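Local coordinates for fructose-1,6-bisphosphatase (Pyrococcus furiosus, PDB 1XI6), which hydrolyses fructose 1,6-bisphosphate to fructose 6-phosphate and phosphate with magnesium as cofactor, and in vitro acts weakly on inositol 1-phosphate, at residues V113-D117 with D234-N238. Residues are numbered along the deposited sequence; the frame is centred on the assembly and turned at random.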
ATOM      1  N   VAL A 113      -0.104   5.093   9.783  1.00 50.00           N
ATOM      2  CA  VAL A 113      -0.159   6.033  10.913  1.00 50.00           C
ATOM      3  C   VAL A 113       1.137   6.002  11.712  1.00 50.00           C
ATOM      4  O   VAL A 113       1.523   4.965  12.270  1.00 50.00           O
ATOM      5  CB  VAL A 113      -1.352   5.719  11.861  1.00 50.00           C
ATOM      6  CG1 VAL A 113      -1.298   6.569  13.128  1.00 50.00           C
ATOM      7  CG2 VAL A 113      -2.675   5.922  11.141  1.00 50.00           C
ATOM      8  N   PHE A 114       1.799   7.150  11.763  1.00 50.00           N
ATOM      9  CA  PHE A 114       3.048   7.285  12.504  1.00 50.00           C
ATOM     10  C   PHE A 114       2.856   8.131  13.753  1.00 50.00           C
ATOM     11  O   PHE A 114       2.131   9.132  13.737  1.00 50.00           O
ATOM     12  CB  PHE A 114       4.130   7.903  11.624  1.00 50.00           C
ATOM     13  CG  PHE A 114       4.510   7.062  10.443  1.00 50.00           C
ATOM     14  CD1 PHE A 114       3.721   7.050   9.288  1.00 50.00           C
ATOM     15  CD2 PHE A 114       5.666   6.294  10.470  1.00 50.00           C
ATOM     16  CE1 PHE A 114       4.079   6.270   8.181  1.00 50.00           C
ATOM     17  CE2 PHE A 114       6.030   5.512   9.369  1.00 50.00           C
ATOM     18  CZ  PHE A 114       5.232   5.500   8.226  1.00 50.00           C
ATOM     19  N   LYS A 115       3.498   7.697  14.833  1.00 50.00           N
ATOM     20  CA  LYS A 115       3.675   8.513  16.026  1.00 50.00           C
ATOM     21  C   LYS A 115       5.113   9.000  15.984  1.00 50.00           C
ATOM     22  O   LYS A 115       6.046   8.242  16.275  1.00 50.00           O
ATOM     23  CB  LYS A 115       3.416   7.694  17.288  1.00 50.00           C
ATOM     24  CG  LYS A 115       3.464   8.510  18.555  1.00 50.00           C
ATOM     25  CD  LYS A 115       3.217   7.655  19.775  1.00 50.00           C
ATOM     26  CE  LYS A 115       2.531   8.463  20.856  1.00 50.00           C
ATOM     27  NZ  LYS A 115       2.969   8.044  22.215  1.00 50.00           N
ATOM     28  N   LYS A 116       5.282  10.263  15.605  1.00 50.00           N
ATOM     29  CA  LYS A 116       6.605  10.845  15.345  1.00 50.00           C
ATOM     30  C   LYS A 116       7.244  10.145  14.139  1.00 50.00           C
ATOM     31  O   LYS A 116       6.776  10.333  13.011  1.00 50.00           O
ATOM     32  CB  LYS A 116       7.504  10.847  16.604  1.00 50.00           C
ATOM     33  CG  LYS A 116       7.045  11.829  17.703  1.00 50.00           C
ATOM     34  CD  LYS A 116       7.866  11.733  18.992  1.00 50.00           C
ATOM     35  CE  LYS A 116       7.221  10.797  20.031  1.00 50.00           C
ATOM     36  NZ  LYS A 116       8.073  10.598  21.251  1.00 50.00           N
ATOM     37  N   ASP A 117       8.277   9.336  14.355  1.00 50.00           N
ATOM     38  CA  ASP A 117       8.958   8.671  13.231  1.00 50.00           C
ATOM     39  C   ASP A 117       8.795   7.141  13.207  1.00 50.00           C
ATOM     40  O   ASP A 117       9.191   6.479  12.246  1.00 50.00           O
ATOM     41  CB  ASP A 117      10.443   9.088  13.160  1.00 50.00           C
ATOM     42  CG  ASP A 117      10.694  10.244  12.171  1.00 50.00           C
ATOM     43  OD1 ASP A 117       9.782  11.077  11.942  1.00 50.00           O
ATOM     44  OD2 ASP A 117      11.813  10.326  11.611  1.00 50.00           O
ATOM     45  N   ASP A 234      13.633   2.933   3.584  1.00 50.00           N
ATOM     46  CA  ASP A 234      13.135   3.862   4.620  1.00 50.00           C
ATOM     47  C   ASP A 234      11.996   4.727   4.072  1.00 50.00           C
ATOM     48  O   ASP A 234      12.087   5.269   2.955  1.00 50.00           O
ATOM     49  CB  ASP A 234      14.258   4.731   5.223  1.00 50.00           C
ATOM     50  CG  ASP A 234      15.171   5.326   4.164  1.00 50.00           C
ATOM     51  OD2 ASP A 234      14.872   6.439   3.683  1.00 50.00           O
ATOM     52  N   ILE A 235      10.934   4.847   4.873  1.00 50.00           N
ATOM     53  CA  ILE A 235       9.713   5.569   4.484  1.00 50.00           C
ATOM     54  C   ILE A 235       9.769   7.084   4.789  1.00 50.00           C
ATOM     55  O   ILE A 235       9.527   7.510   5.931  1.00 50.00           O
ATOM     56  CB  ILE A 235       8.445   4.930   5.147  1.00 50.00           C
ATOM     57  CG1 ILE A 235       8.365   3.413   4.875  1.00 50.00           C
ATOM     58  CG2 ILE A 235       7.161   5.654   4.693  1.00 50.00           C
ATOM     59  CD1 ILE A 235       8.349   3.015   3.365  1.00 50.00           C
ATOM     60  N   SER A 236      10.087   7.885   3.763  1.00 50.00           N
ATOM     61  CA  SER A 236      10.031   9.362   3.864  1.00 50.00           C
ATOM     62  C   SER A 236       8.591   9.872   4.008  1.00 50.00           C
ATOM     63  O   SER A 236       7.658   9.266   3.471  1.00 50.00           O
ATOM     64  CB  SER A 236      10.658  10.032   2.635  1.00 50.00           C
ATOM     65  OG  SER A 236      12.064   9.843   2.579  1.00 50.00           O
ATOM     66  N   PHE A 237       8.417  10.984   4.719  1.00 50.00           N
ATOM     67  CA  PHE A 237       7.096  11.594   4.864  1.00 50.00           C
ATOM     68  C   PHE A 237       6.768  12.561   3.708  1.00 50.00           C
ATOM     69  O   PHE A 237       6.198  13.640   3.933  1.00 50.00           O
ATOM     70  CB  PHE A 237       6.956  12.311   6.223  1.00 50.00           C
ATOM     71  CG  PHE A 237       6.827  11.385   7.426  1.00 50.00           C
ATOM     72  CD1 PHE A 237       6.915  11.912   8.718  1.00 50.00           C
ATOM     73  CD2 PHE A 237       6.622  10.005   7.284  1.00 50.00           C
ATOM     74  CE1 PHE A 237       6.796  11.085   9.845  1.00 50.00           C
ATOM     75  CE2 PHE A 237       6.504   9.177   8.408  1.00 50.00           C
ATOM     76  CZ  PHE A 237       6.594   9.719   9.686  1.00 50.00           C
ATOM     77  N   ASN A 238       7.120  12.187   2.476  1.00 50.00           N
ATOM     78  CA  ASN A 238       6.764  13.003   1.299  1.00 50.00           C
ATOM     79  C   ASN A 238       5.962  12.240   0.227  1.00 50.00           C
ATOM     80  O   ASN A 238       5.787  11.026   0.327  1.00 50.00           O
ATOM     81  CB  ASN A 238       8.013  13.673   0.702  1.00 50.00           C
ATOM     82  CG  ASN A 238       9.017  12.667   0.138  1.00 50.00           C
ATOM     83  OD1 ASN A 238       8.749  11.982  -0.866  1.00 50.00           O
ATOM     84  ND2 ASN A 238      10.189  12.583   0.775  1.00 50.00           N
TER
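The carbonyl oxygen O of Lys116 lies at the rim of the Phe237 ring, near its plane, 3.3 Å from Phe237 CE1 and almost as close to CZ. No hydrogen bond joins the two segments; the contact is mainly aromatic, with this oxygen at the C-H edge. Phe237 meets Phe114 in a T-shaped stack: Phe237 CE2 stands 3.4 Å above the Phe114 plane, over the centre, and Phe237 CZ lies 3.5 Å from Phe114 CG. The centroids are 4.7 Å apart and the planes 66° apart. Phe237 has CG anti to its own carbonyl carbon (chi1 -73°), which sends the ring out from the loop toward the strand end. From the exposed turn, Asp117 OD1 comes obliquely to Phe237 CE1 at 3.6 Å, its carboxylate turned 76° from the Phe237 ring. Ile235 adds only CG2, 4.0 Å from Phe114 CZ. With an alanine at Phe114, the edge of Phe237 would probably lose its aromatic face and a gap would open beside Ile235 CG2. This is packing within the inositol monophosphatase-type fold; the Ile235 side chain is about 9 Å from that of Asp210, a probable magnesium ligand. The contact sets the loop before strand 243-248 against the turn of the beta-hairpin formed by strands 108-115 and 118-126, with Phe114 and Ile235 both packing on Ile90 of strand 87-92 and on helix 208-219, through Ile216 and Ala212 respectively.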